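Local coordinates for protein yersinopine dehydrogenase (Yersinia pestis, PDB 6C4M) that catalyses the NADPH-dependent reductive condensation of pyruvate with an amino-acid-derived intermediate, the last step in making the metallophore yersinopine, at residues 36-42 with 84-89; 47-51 with 103-107; 160-166 with 213-219; 310-314 with 416-422. One frame throughout, in Å; residues are numbered along the deposited sequence.

Interaction 1 of 4, residues 36-42 with 84-89; sequences QLAVDIS and QKESSV
When a helix crosses a neighbouring strand almost at right angles, small apolar side chains can fill the gap while a longer polar pair spans the wider end. Residues 36-42 are regular helix, with Asp40 N, Ile41 N and Ser42 N bonded to Gln36 O, Leu37 O and Ala38 O. Residues 84-86 are loop, turning into extended strand at 87-89. The short axes run nearly perpendicular, at 86°, and approach to 8.0 Å; the CA atoms of Val39 and Val89 are 5.6 Å apart, those of Gln36 and Gln84 9.3 Å. In the apolar part, Val89 (chi1 p) points toward the helix: its CG1 meets Val39 CG2 at 3.7 Å and Ala38 CB at 3.9 Å, and its CG2 meets Ser42 CB at 3.5 Å. Val39 CG1 rests 3.8 Å from Ser87 CB. This helix, 32-44, is the first of the Rossmann-type dinucleotide-binding fold and follows the turn that binds NADP(+); strand 87-90 pairs antiparallel with strand 71-76. In the polar part, both glutamines adopt chi1 t and chi2 p, and Gln36 NE2 donates to Gln84 OE1 at 3.0 Å. Gln36 OE1 is hydrogen-bonded to Thr206; Asp40 forms a salt bridge with Arg236 and hydrogen bonds with Tyr169 and His237. Gln84 NE2 in turn donates to Lys85 O at 3.0 Å, folding the glutamine back over its own loop.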
loop_
_atom_site.group_PDB
_atom_site.type_symbol
_atom_site.label_atom_id
_atom_site.label_comp_id
_atom_site.label_asym_id
_atom_site.label_seq_id
_atom_site.Cartn_x
_atom_site.Cartn_y
_atom_site.Cartn_z
ATOM N N GLN A 36 13.266 -28.626 -15.276
ATOM C CA GLN A 36 12.227 -28.212 -16.219
ATOM C C GLN A 36 12.777 -28.162 -17.637
ATOM O O GLN A 36 12.125 -28.607 -18.592
ATOM C CB GLN A 36 11.679 -26.844 -15.861
ATOM C CG GLN A 36 10.615 -26.306 -16.870
ATOM C CD GLN A 36 9.298 -27.070 -16.819
ATOM O OE1 GLN A 36 8.679 -27.212 -15.752
ATOM N NE2 GLN A 36 8.866 -27.570 -17.972
ATOM N N LEU A 37 13.941 -27.526 -17.791
ATOM C CA LEU A 37 14.584 -27.409 -19.091
ATOM C C LEU A 37 14.836 -28.778 -19.696
ATOM O O LEU A 37 14.548 -29.006 -20.873
ATOM C CB LEU A 37 15.898 -26.647 -18.947
ATOM C CG LEU A 37 16.797 -26.485 -20.169
ATOM C CD1 LEU A 37 16.117 -25.676 -21.255
ATOM C CD2 LEU A 37 18.093 -25.820 -19.712
ATOM N N ALA A 38 15.396 -29.700 -18.908
ATOM C CA ALA A 38 15.714 -31.018 -19.451
ATOM C C ALA A 38 14.469 -31.724 -19.960
ATOM O O ALA A 38 14.504 -32.378 -21.011
ATOM C CB ALA A 38 16.405 -31.873 -18.397
ATOM N N VAL A 39 13.360 -31.617 -19.220
ATOM C CA VAL A 39 12.108 -32.219 -19.676
ATOM C C VAL A 39 11.658 -31.571 -20.974
ATOM O O VAL A 39 11.255 -32.256 -21.922
ATOM C CB VAL A 39 11.038 -32.094 -18.574
ATOM C CG1 VAL A 39 9.639 -32.365 -19.125
ATOM C CG2 VAL A 39 11.359 -33.043 -17.441
ATOM N N ASP A 40 11.750 -30.239 -21.044
ATOM C CA ASP A 40 11.325 -29.515 -22.237
ATOM C C ASP A 40 12.144 -29.910 -23.466
ATOM O O ASP A 40 11.599 -30.020 -24.574
ATOM C CB ASP A 40 11.411 -28.014 -21.974
ATOM C CG ASP A 40 10.242 -27.503 -21.117
ATOM O OD1 ASP A 40 9.255 -28.255 -20.970
ATOM O OD2 ASP A 40 10.313 -26.374 -20.595
ATOM N N ILE A 41 13.451 -30.143 -23.297
ATOM C CA ILE A 41 14.268 -30.557 -24.434
ATOM C C ILE A 41 13.890 -31.969 -24.869
ATOM O O ILE A 41 13.706 -32.243 -26.060
ATOM C CB ILE A 41 15.765 -30.462 -24.086
ATOM C CG1 ILE A 41 16.135 -29.011 -23.778
ATOM C CG2 ILE A 41 16.613 -30.999 -25.255
ATOM C CD1 ILE A 41 17.527 -28.833 -23.257
ATOM N N SER A 42 13.795 -32.887 -23.905
ATOM C CA SER A 42 13.435 -34.271 -24.182
ATOM C C SER A 42 12.038 -34.387 -24.791
ATOM O O SER A 42 11.769 -35.308 -25.573
ATOM C CB SER A 42 13.522 -35.075 -22.882
ATOM O OG SER A 42 13.365 -36.466 -23.107
ATOM N N GLN A 84 2.063 -28.707 -18.225
ATOM C CA GLN A 84 3.121 -29.494 -17.592
ATOM C C GLN A 84 2.489 -30.456 -16.593
ATOM O O GLN A 84 1.951 -30.026 -15.568
ATOM C CB GLN A 84 4.141 -28.592 -16.889
ATOM C CG GLN A 84 5.358 -29.336 -16.386
ATOM C CD GLN A 84 6.093 -30.056 -17.502
ATOM O OE1 GLN A 84 6.612 -29.427 -18.426
ATOM N NE2 GLN A 84 6.099 -31.383 -17.446
ATOM N N LYS A 85 2.569 -31.748 -16.879
ATOM C CA LYS A 85 2.089 -32.797 -15.997
ATOM C C LYS A 85 3.293 -33.548 -15.437
ATOM O O LYS A 85 4.444 -33.127 -15.604
ATOM C CB LYS A 85 1.135 -33.737 -16.746
ATOM C CG LYS A 85 -0.065 -33.060 -17.401
ATOM C CD LYS A 85 -0.925 -32.318 -16.397
ATOM C CE LYS A 85 -2.292 -31.958 -16.992
ATOM N NZ LYS A 85 -2.188 -31.183 -18.267
ATOM N N GLU A 86 3.033 -34.668 -14.768
ATOM C CA GLU A 86 4.115 -35.468 -14.211
ATOM C C GLU A 86 4.970 -36.019 -15.337
ATOM O O GLU A 86 4.467 -36.694 -16.241
ATOM C CB GLU A 86 3.563 -36.598 -13.346
ATOM C CG GLU A 86 2.801 -36.088 -12.125
ATOM C CD GLU A 86 2.306 -37.203 -11.223
ATOM O OE1 GLU A 86 1.638 -36.890 -10.210
ATOM O OE2 GLU A 86 2.586 -38.385 -11.520
ATOM N N SER A 87 6.262 -35.709 -15.287
ATOM C CA SER A 87 7.196 -36.101 -16.326
ATOM C C SER A 87 8.491 -36.578 -15.692
ATOM O O SER A 87 8.820 -36.244 -14.548
ATOM C CB SER A 87 7.519 -34.951 -17.280
ATOM O OG SER A 87 6.353 -34.345 -17.785
ATOM N N SER A 88 9.226 -37.350 -16.479
ATOM C CA SER A 88 10.533 -37.858 -16.113
ATOM C C SER A 88 11.442 -37.735 -17.321
ATOM O O SER A 88 10.983 -37.842 -18.461
ATOM C CB SER A 88 10.468 -39.319 -15.684
ATOM O OG SER A 88 10.077 -40.124 -16.775
ATOM N N VAL A 89 12.736 -37.533 -17.075
ATOM C CA VAL A 89 13.696 -37.368 -18.160
ATOM C C VAL A 89 15.010 -38.026 -17.775
ATOM O O VAL A 89 15.480 -37.900 -16.639
ATOM C CB VAL A 89 13.903 -35.882 -18.514
ATOM C CG1 VAL A 89 14.442 -35.110 -17.314
ATOM C CG2 VAL A 89 14.834 -35.756 -19.703
#

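Interaction 2 of 4, residues 47-51 with 103-107; sequences ARLGL and GDWQR
A salt bridge reinforced by a cation-pi stack ties residues 47-51 to residues 103-107, at the start of strand 49-52 of the Rossmann-type sheet. Arg48 NH2 donates to Asp104 OD1 at 2.6 Å, with the carboxylate oxygen at the edge of the guanidinium, near its plane. One face of that same guanidinium lies flat on Trp105: the planes are inclined by 18°, their centres are 4.0 Å apart, and Arg48 CZ stands 4.0 Å from the centroid of the six-membered ring, 25° off its normal. Edge and face of one cation are thus used at once, with Arg48 extended (chi1 t, chi2 t) and bent at chi3 (p), Asp104 at chi1 p and Trp105 at chi1 m. The backbone is extended through Arg48 into strand 49-51, which pairs in parallel with strands 25-28 and 93-95; residues 103-106 form the irregular approach to strand 107-110. At Gly103 (phi 114°, psi -148°) a CB would be jammed against the preceding carbonyl O. The indole reaches inward over the strand, so that Gly50 and Trp105, 8.4 Å apart between CA atoms, still touch. An ideal CB on Gly50 would clash with the ring; without one, Trp105 CZ3 comes to 3.4 Å from Gly50 N.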
loop_
_atom_site.group_PDB
_atom_site.type_symbol
_atom_site.label_atom_id
_atom_site.label_comp_id
_atom_site.label_asym_id
_atom_site.label_seq_id
_atom_site.Cartn_x
_atom_site.Cartn_y
_atom_site.Cartn_z
ATOM N N ALA A 47 17.316 -36.212 -27.932
ATOM C CA ALA A 47 18.664 -35.666 -27.848
ATOM C C ALA A 47 19.388 -36.259 -26.648
ATOM O O ALA A 47 18.781 -36.503 -25.599
ATOM C CB ALA A 47 18.607 -34.140 -27.756
ATOM N N ARG A 48 20.677 -36.527 -26.813
ATOM C CA ARG A 48 21.469 -36.942 -25.671
ATOM C C ARG A 48 21.605 -35.757 -24.724
ATOM O O ARG A 48 21.799 -34.617 -25.159
ATOM C CB ARG A 48 22.838 -37.450 -26.114
ATOM C CG ARG A 48 23.614 -38.145 -24.987
ATOM C CD ARG A 48 24.794 -38.944 -25.496
ATOM N NE ARG A 48 25.871 -38.052 -25.924
ATOM C CZ ARG A 48 27.010 -37.851 -25.271
ATOM N NH1 ARG A 48 27.278 -38.489 -24.128
ATOM N NH2 ARG A 48 27.896 -37.000 -25.778
ATOM N N LEU A 49 21.441 -36.013 -23.430
ATOM C CA LEU A 49 21.420 -34.948 -22.432
ATOM C C LEU A 49 22.537 -35.153 -21.417
ATOM O O LEU A 49 22.622 -36.211 -20.780
ATOM C CB LEU A 49 20.066 -34.886 -21.716
ATOM C CG LEU A 49 18.920 -34.261 -22.499
ATOM C CD1 LEU A 49 17.633 -34.302 -21.661
ATOM C CD2 LEU A 49 19.248 -32.832 -22.890
ATOM N N GLY A 50 23.385 -34.141 -21.279
ATOM C CA GLY A 50 24.367 -34.097 -20.212
ATOM C C GLY A 50 24.016 -33.062 -19.159
ATOM O O GLY A 50 23.244 -32.136 -19.430
ATOM N N LEU A 51 24.572 -33.212 -17.958
ATOM C CA LEU A 51 24.251 -32.345 -16.836
ATOM C C LEU A 51 25.515 -32.139 -16.021
ATOM O O LEU A 51 26.223 -33.105 -15.750
ATOM C CB LEU A 51 23.150 -32.959 -15.963
ATOM C CG LEU A 51 22.550 -32.097 -14.861
ATOM C CD1 LEU A 51 21.933 -30.850 -15.454
ATOM C CD2 LEU A 51 21.501 -32.890 -14.097
ATOM N N GLY A 103 33.830 -33.634 -25.527
ATOM C CA GLY A 103 33.210 -34.619 -26.401
ATOM C C GLY A 103 32.366 -34.013 -27.498
ATOM O O GLY A 103 32.673 -32.923 -27.990
ATOM N N ASP A 104 31.300 -34.700 -27.903
ATOM C CA ASP A 104 30.585 -34.308 -29.105
ATOM C C ASP A 104 29.418 -33.367 -28.828
ATOM O O ASP A 104 28.603 -33.131 -29.731
ATOM C CB ASP A 104 30.093 -35.560 -29.848
ATOM C CG ASP A 104 29.037 -36.327 -29.056
ATOM O OD1 ASP A 104 28.560 -35.790 -28.022
ATOM O OD2 ASP A 104 28.675 -37.459 -29.457
ATOM N N TRP A 105 29.300 -32.842 -27.602
ATOM C CA TRP A 105 28.244 -31.894 -27.293
ATOM C C TRP A 105 28.215 -30.769 -28.322
ATOM O O TRP A 105 29.234 -30.127 -28.589
ATOM C CB TRP A 105 28.441 -31.301 -25.885
ATOM C CG TRP A 105 28.599 -32.352 -24.840
ATOM C CD1 TRP A 105 29.757 -32.699 -24.186
ATOM C CD2 TRP A 105 27.582 -33.236 -24.354
ATOM N NE1 TRP A 105 29.507 -33.732 -23.309
ATOM C CE2 TRP A 105 28.188 -34.083 -23.393
ATOM C CE3 TRP A 105 26.214 -33.375 -24.614
ATOM C CZ2 TRP A 105 27.476 -35.063 -22.709
ATOM C CZ3 TRP A 105 25.508 -34.344 -23.923
ATOM C CH2 TRP A 105 26.144 -35.178 -22.988
ATOM N N GLN A 106 27.025 -30.484 -28.846
ATOM C CA GLN A 106 26.864 -29.392 -29.801
ATOM C C GLN A 106 26.160 -28.170 -29.228
ATOM O O GLN A 106 26.204 -27.104 -29.849
ATOM C CB GLN A 106 26.123 -29.892 -31.034
ATOM C CG GLN A 106 26.920 -31.038 -31.679
ATOM C CD GLN A 106 26.451 -31.386 -33.062
ATOM O OE1 GLN A 106 25.849 -30.572 -33.744
ATOM N NE2 GLN A 106 26.780 -32.595 -33.503
ATOM N N ARG A 107 25.557 -28.284 -28.051
ATOM C CA ARG A 107 24.879 -27.162 -27.419
ATOM C C ARG A 107 25.214 -27.205 -25.937
ATOM O O ARG A 107 25.089 -28.256 -25.289
ATOM C CB ARG A 107 23.366 -27.238 -27.677
ATOM C CG ARG A 107 22.557 -26.197 -26.988
ATOM C CD ARG A 107 21.080 -26.503 -27.105
ATOM N NE ARG A 107 20.577 -26.447 -28.471
ATOM C CZ ARG A 107 19.932 -27.443 -29.080
ATOM N NH1 ARG A 107 19.726 -28.600 -28.462
ATOM N NH2 ARG A 107 19.463 -27.275 -30.309
#

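Interaction 3 of 4, residues 160-166 with 213-219; sequences VEVISLS and IYLANQW
Paired antiparallel strands can be bulky on one face and low on the other. Strands 161-165 and 213-217 run at 164°, axes 4.8 Å apart. On the bulky face Leu165 and Leu215 form a non-hydrogen-bonded pair, CA atoms 4.6 Å apart, and Leu165 CD2 (chi1 m) fits between Leu215 CD2 (chi1 p) at 3.4 Å and Ile213 CG2 at 3.7 Å; Ile163 CG2 lies 4.4 Å from Leu215 CB. Ile163 and Leu215 also pack against Leu230 and Met227 of helix 225-235. The other face is low at the hydrogen-bonded pair Ser164 and Ala216, where Ser164 N donates to Ala216 O at 3.1 Å. In the mixed sheet of the nucleotide-binding domain, strand 161-165 lies between parallel strand 134-137 and antiparallel strand 203-217. Val162 and Gln218 touch helix 144-154, and Gln218 curls back, its NE2 donating to Val160 O at 3.0 Å and its OE1 accepting from Val162 N at 2.8 Å. Trp219 CZ3 rests 3.6 Å from Glu161 CG. At the other end Tyr214 N donates to Ser166 OG at 2.9 Å.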
loop_
_atom_site.group_PDB
_atom_site.type_symbol
_atom_site.label_atom_id
_atom_site.label_comp_id
_atom_site.label_asym_id
_atom_site.label_seq_id
_atom_site.Cartn_x
_atom_site.Cartn_y
_atom_site.Cartn_z
ATOM N N VAL A 160 30.389 -20.160 -33.104
ATOM C CA VAL A 160 29.334 -20.628 -32.203
ATOM C C VAL A 160 28.278 -19.549 -31.986
ATOM O O VAL A 160 28.588 -18.365 -31.806
ATOM C CB VAL A 160 29.955 -21.088 -30.876
ATOM C CG1 VAL A 160 28.872 -21.410 -29.817
ATOM C CG2 VAL A 160 30.814 -22.306 -31.164
ATOM N N GLU A 161 27.012 -19.961 -32.035
ATOM C CA GLU A 161 25.899 -19.046 -31.851
ATOM C C GLU A 161 25.669 -18.789 -30.361
ATOM O O GLU A 161 25.564 -19.732 -29.568
ATOM C CB GLU A 161 24.646 -19.620 -32.524
ATOM C CG GLU A 161 23.421 -18.701 -32.468
ATOM C CD GLU A 161 22.283 -19.186 -33.373
ATOM O OE1 GLU A 161 22.497 -20.210 -34.078
ATOM O OE2 GLU A 161 21.188 -18.548 -33.381
ATOM N N VAL A 162 25.644 -17.515 -29.977
ATOM C CA VAL A 162 25.438 -17.108 -28.582
ATOM C C VAL A 162 24.033 -16.547 -28.469
ATOM O O VAL A 162 23.687 -15.598 -29.177
ATOM C CB VAL A 162 26.475 -16.073 -28.121
ATOM C CG1 VAL A 162 26.190 -15.636 -26.712
ATOM C CG2 VAL A 162 27.877 -16.667 -28.215
ATOM N N ILE A 163 23.220 -17.142 -27.599
ATOM C CA ILE A 163 21.839 -16.729 -27.409
ATOM C C ILE A 163 21.625 -16.359 -25.945
ATOM O O ILE A 163 21.812 -17.188 -25.046
ATOM C CB ILE A 163 20.857 -17.824 -27.858
ATOM C CG1 ILE A 163 20.923 -18.013 -29.386
ATOM C CG2 ILE A 163 19.446 -17.444 -27.480
ATOM C CD1 ILE A 163 20.122 -19.171 -29.878
ATOM N N SER A 164 21.235 -15.111 -25.716
ATOM C CA SER A 164 20.759 -14.620 -24.423
ATOM C C SER A 164 19.234 -14.645 -24.341
ATOM O O SER A 164 18.556 -14.067 -25.193
ATOM C CB SER A 164 21.221 -13.187 -24.182
ATOM O OG SER A 164 22.541 -13.118 -23.697
ATOM N N LEU A 165 18.713 -15.299 -23.306
ATOM C CA LEU A 165 17.316 -15.198 -22.912
ATOM C C LEU A 165 17.191 -14.176 -21.792
ATOM O O LEU A 165 18.001 -14.174 -20.864
ATOM C CB LEU A 165 16.780 -16.550 -22.443
ATOM C CG LEU A 165 16.831 -17.662 -23.509
ATOM C CD1 LEU A 165 16.874 -19.006 -22.848
ATOM C CD2 LEU A 165 15.639 -17.551 -24.413
ATOM N N SER A 166 16.149 -13.337 -21.881
ATOM C CA SER A 166 15.966 -12.248 -20.925
ATOM C C SER A 166 15.800 -12.760 -19.504
ATOM O O SER A 166 16.237 -12.102 -18.556
ATOM C CB SER A 166 14.763 -11.398 -21.322
ATOM O OG SER A 166 13.592 -12.183 -21.536
ATOM N N ILE A 213 9.367 -14.175 -23.354
ATOM C CA ILE A 213 10.802 -14.093 -23.166
ATOM C C ILE A 213 11.362 -13.348 -24.361
ATOM O O ILE A 213 10.922 -13.554 -25.498
ATOM C CB ILE A 213 11.438 -15.493 -23.060
ATOM C CG1 ILE A 213 10.904 -16.263 -21.846
ATOM C CG2 ILE A 213 12.920 -15.388 -23.003
ATOM C CD1 ILE A 213 11.189 -15.605 -20.499
ATOM N N TYR A 214 12.330 -12.490 -24.109
ATOM C CA TYR A 214 13.040 -11.783 -25.160
ATOM C C TYR A 214 14.349 -12.516 -25.407
ATOM O O TYR A 214 15.017 -12.918 -24.456
ATOM C CB TYR A 214 13.315 -10.333 -24.760
ATOM C CG TYR A 214 12.076 -9.504 -24.592
ATOM C CD1 TYR A 214 11.395 -9.480 -23.385
ATOM C CD2 TYR A 214 11.573 -8.747 -25.645
ATOM C CE1 TYR A 214 10.243 -8.727 -23.231
ATOM C CE2 TYR A 214 10.415 -7.988 -25.494
ATOM C CZ TYR A 214 9.777 -7.972 -24.275
ATOM O OH TYR A 214 8.634 -7.245 -24.122
ATOM N N LEU A 215 14.710 -12.727 -26.670
ATOM C CA LEU A 215 16.001 -13.342 -26.906
ATOM C C LEU A 215 16.637 -12.782 -28.168
ATOM O O LEU A 215 16.000 -12.081 -28.959
ATOM C CB LEU A 215 15.875 -14.862 -26.937
ATOM C CG LEU A 215 14.966 -15.532 -27.969
ATOM C CD1 LEU A 215 15.492 -15.347 -29.306
ATOM C CD2 LEU A 215 14.869 -17.025 -27.680
ATOM N N ALA A 216 17.918 -13.116 -28.346
ATOM C CA ALA A 216 18.698 -12.678 -29.498
ATOM C C ALA A 216 19.982 -13.494 -29.538
ATOM O O ALA A 216 20.417 -14.039 -28.524
ATOM C CB ALA A 216 19.029 -11.179 -29.413
ATOM N N ASN A 217 20.566 -13.604 -30.735
ATOM C CA ASN A 217 21.942 -14.039 -30.892
ATOM C C ASN A 217 22.780 -12.846 -31.314
ATOM O O ASN A 217 22.272 -11.746 -31.526
ATOM C CB ASN A 217 22.047 -15.177 -31.903
ATOM C CG ASN A 217 21.576 -14.776 -33.281
ATOM O OD1 ASN A 217 21.829 -13.662 -33.743
ATOM N ND2 ASN A 217 20.902 -15.691 -33.953
ATOM N N GLN A 218 24.081 -13.054 -31.378
ATOM C CA GLN A 218 24.960 -11.926 -31.609
ATOM C C GLN A 218 24.733 -11.279 -32.964
ATOM O O GLN A 218 25.132 -10.128 -33.153
ATOM C CB GLN A 218 26.424 -12.358 -31.470
ATOM C CG GLN A 218 26.975 -13.331 -32.539
ATOM C CD GLN A 218 26.891 -14.791 -32.108
ATOM O OE1 GLN A 218 25.859 -15.264 -31.644
ATOM N NE2 GLN A 218 28.003 -15.503 -32.232
ATOM N N TRP A 219 24.127 -11.987 -33.918
ATOM C CA TRP A 219 23.915 -11.421 -35.244
ATOM C C TRP A 219 22.556 -10.735 -35.385
ATOM O O TRP A 219 22.298 -10.101 -36.412
ATOM C CB TRP A 219 24.081 -12.526 -36.317
ATOM C CG TRP A 219 25.379 -13.298 -36.165
ATOM C CD1 TRP A 219 26.647 -12.818 -36.335
ATOM C CD2 TRP A 219 25.524 -14.676 -35.798
ATOM N NE1 TRP A 219 27.565 -13.806 -36.105
ATOM C CE2 TRP A 219 26.904 -14.952 -35.755
ATOM C CE3 TRP A 219 24.618 -15.700 -35.501
ATOM C CZ2 TRP A 219 27.408 -16.210 -35.426
ATOM C CZ3 TRP A 219 25.114 -16.952 -35.176
ATOM C CH2 TRP A 219 26.506 -17.196 -35.136
#

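Interaction 4 of 4, residues 310-314 with 416-422; sequences LLNRL and LAGALDV
An arginine side chain here bonds to the backbone just where a neighbouring helix unwinds: Arg313 NE donates to Leu420 O at 3.1 Å, with a weak second bond from Arg313 NH2 to the same oxygen at 3.3 Å. That helix, 401-419, ends in a Schellman motif, with Asp421 as the C-prime residue at phi 69° and psi 37°, Val422 N bonded to Ala417 O at 2.9 Å and Asp421 N to Gly418 O at 3.2 Å. Residues 310-313 are the last turn of helix 294-313, so two helix ends meet in this mainly helical part of the chain. Arg313 takes chi1 t and chi2 p. Leu420 (chi1 m, chi2 t) points toward the other segment, its CD1 3.6 Å from Leu314 CD2. Leu310 CD1 reaches Ala417 CB at 3.9 Å, the CA atoms of these residues being 6.2 Å apart, and Leu314 CD1 lies 4.2 Å from Leu416 CD2. Helix 459-471 adjoins both segments through Trp470 and Glu467. Past the turn, Val422 (chi1 t) points toward helix 294-313 and sets its CG2 3.5 Å from Arg313 CG.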
loop_
_atom_site.group_PDB
_atom_site.type_symbol
_atom_site.label_atom_id
_atom_site.label_comp_id
_atom_site.label_asym_id
_atom_site.label_seq_id
_atom_site.Cartn_x
_atom_site.Cartn_y
_atom_site.Cartn_z
ATOM N N LEU A 310 23.341 4.105 -19.640
ATOM C CA LEU A 310 24.355 3.133 -20.032
ATOM C C LEU A 310 23.991 2.459 -21.343
ATOM O O LEU A 310 24.821 2.358 -22.252
ATOM C CB LEU A 310 24.534 2.084 -18.930
ATOM C CG LEU A 310 25.543 0.972 -19.209
ATOM C CD1 LEU A 310 26.905 1.553 -19.511
ATOM C CD2 LEU A 310 25.633 0.009 -18.026
ATOM N N LEU A 311 22.761 1.955 -21.438
ATOM C CA LEU A 311 22.294 1.330 -22.669
ATOM C C LEU A 311 22.408 2.281 -23.854
ATOM O O LEU A 311 22.951 1.919 -24.908
ATOM C CB LEU A 311 20.861 0.867 -22.487
ATOM C CG LEU A 311 20.665 -0.320 -21.548
ATOM C CD1 LEU A 311 19.194 -0.535 -21.257
ATOM C CD2 LEU A 311 21.250 -1.559 -22.177
ATOM N N ASN A 312 21.897 3.505 -23.703
ATOM C CA ASN A 312 21.992 4.473 -24.789
ATOM C C ASN A 312 23.432 4.651 -25.246
ATOM O O ASN A 312 23.704 4.732 -26.449
ATOM C CB ASN A 312 21.411 5.810 -24.352
ATOM C CG ASN A 312 19.888 5.785 -24.248
ATOM O OD1 ASN A 312 19.251 4.758 -24.463
ATOM N ND2 ASN A 312 19.315 6.902 -23.888
ATOM N N ARG A 313 24.366 4.725 -24.294
ATOM C CA ARG A 313 25.781 4.824 -24.639
ATOM C C ARG A 313 26.231 3.612 -25.426
ATOM O O ARG A 313 27.064 3.721 -26.332
ATOM C CB ARG A 313 26.605 4.964 -23.355
ATOM C CG ARG A 313 28.094 5.064 -23.572
ATOM C CD ARG A 313 28.484 6.411 -24.131
ATOM N NE ARG A 313 29.927 6.564 -24.042
ATOM C CZ ARG A 313 30.787 6.202 -24.989
ATOM N NH1 ARG A 313 30.355 5.695 -26.139
ATOM N NH2 ARG A 313 32.088 6.372 -24.788
ATOM N N LEU A 314 25.716 2.443 -25.074
ATOM C CA LEU A 314 26.039 1.221 -25.787
ATOM C C LEU A 314 25.279 1.073 -27.095
ATOM O O LEU A 314 25.477 0.067 -27.779
ATOM C CB LEU A 314 25.762 0.013 -24.891
ATOM C CG LEU A 314 26.701 0.007 -23.677
ATOM C CD1 LEU A 314 26.156 -0.880 -22.602
ATOM C CD2 LEU A 314 28.113 -0.426 -24.085
ATOM N N LEU A 416 31.744 -0.912 -16.055
ATOM C CA LEU A 416 31.649 -0.664 -17.490
ATOM C C LEU A 416 31.279 0.781 -17.767
ATOM O O LEU A 416 31.860 1.428 -18.649
ATOM C CB LEU A 416 30.612 -1.595 -18.113
ATOM C CG LEU A 416 30.365 -1.411 -19.619
ATOM C CD1 LEU A 416 31.665 -1.674 -20.422
ATOM C CD2 LEU A 416 29.226 -2.312 -20.092
ATOM N N ALA A 417 30.295 1.304 -17.022
ATOM C CA ALA A 417 29.858 2.671 -17.256
ATOM C C ALA A 417 30.995 3.648 -17.014
ATOM O O ALA A 417 31.225 4.564 -17.812
ATOM C CB ALA A 417 28.655 3.001 -16.359
ATOM N N GLY A 418 31.735 3.461 -15.930
ATOM C CA GLY A 418 32.871 4.334 -15.679
ATOM C C GLY A 418 33.894 4.289 -16.803
ATOM O O GLY A 418 34.445 5.320 -17.198
ATOM N N ALA A 419 34.144 3.098 -17.360
ATOM C CA ALA A 419 35.068 3.018 -18.486
ATOM C C ALA A 419 34.547 3.783 -19.692
ATOM O O ALA A 419 35.337 4.270 -20.507
ATOM C CB ALA A 419 35.323 1.559 -18.864
ATOM N N LEU A 420 33.225 3.884 -19.841
ATOM C CA LEU A 420 32.630 4.581 -20.972
ATOM C C LEU A 420 32.267 6.026 -20.667
ATOM O O LEU A 420 31.649 6.680 -21.510
ATOM C CB LEU A 420 31.395 3.826 -21.445
ATOM C CG LEU A 420 31.689 2.407 -21.938
ATOM C CD1 LEU A 420 30.412 1.643 -22.280
ATOM C CD2 LEU A 420 32.570 2.483 -23.125
ATOM N N ASP A 421 32.639 6.537 -19.495
ATOM C CA ASP A 421 32.373 7.924 -19.120
ATOM C C ASP A 421 30.874 8.169 -18.905
ATOM O O ASP A 421 30.341 9.230 -19.240
ATOM C CB ASP A 421 32.949 8.888 -20.160
ATOM C CG ASP A 421 34.456 8.693 -20.363
ATOM O OD1 ASP A 421 35.188 8.770 -19.348
ATOM O OD2 ASP A 421 34.899 8.446 -21.522
ATOM N N VAL A 422 30.196 7.179 -18.333
ATOM C CA VAL A 422 28.769 7.245 -18.037
ATOM C C VAL A 422 28.613 7.233 -16.523
ATOM O O VAL A 422 29.129 6.329 -15.859
ATOM C CB VAL A 422 28.014 6.056 -18.656
ATOM C CG1 VAL A 422 26.586 6.033 -18.177
ATOM C CG2 VAL A 422 28.044 6.103 -20.196
#

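Three of the four contacts reach the same sheet, the one that carries the NADP(+)-binding turn, and two of these touch. Interactions 1 and 2, with centres 16 Å apart, meet where helix 32-44 leads into strand 49-52: Leu49 CD1 packs 3.7 Å from Val89 CG2, and Leu49 CD2 lies 4.0 Å from Ile41 CG2. Interaction 3 lies further along the sheet, its nearest atoms about 7 Å from interaction 1 and about 6 Å from interaction 2. The bound NADP lies about 8 Å from the side chain of Gln36, about 9 Å from that of Leu165 and about 13 Å from Gly50. Interaction 4 stands apart in the helical region, its centre 21 Å from that of interaction 3 and 41 Å from that of interaction 1.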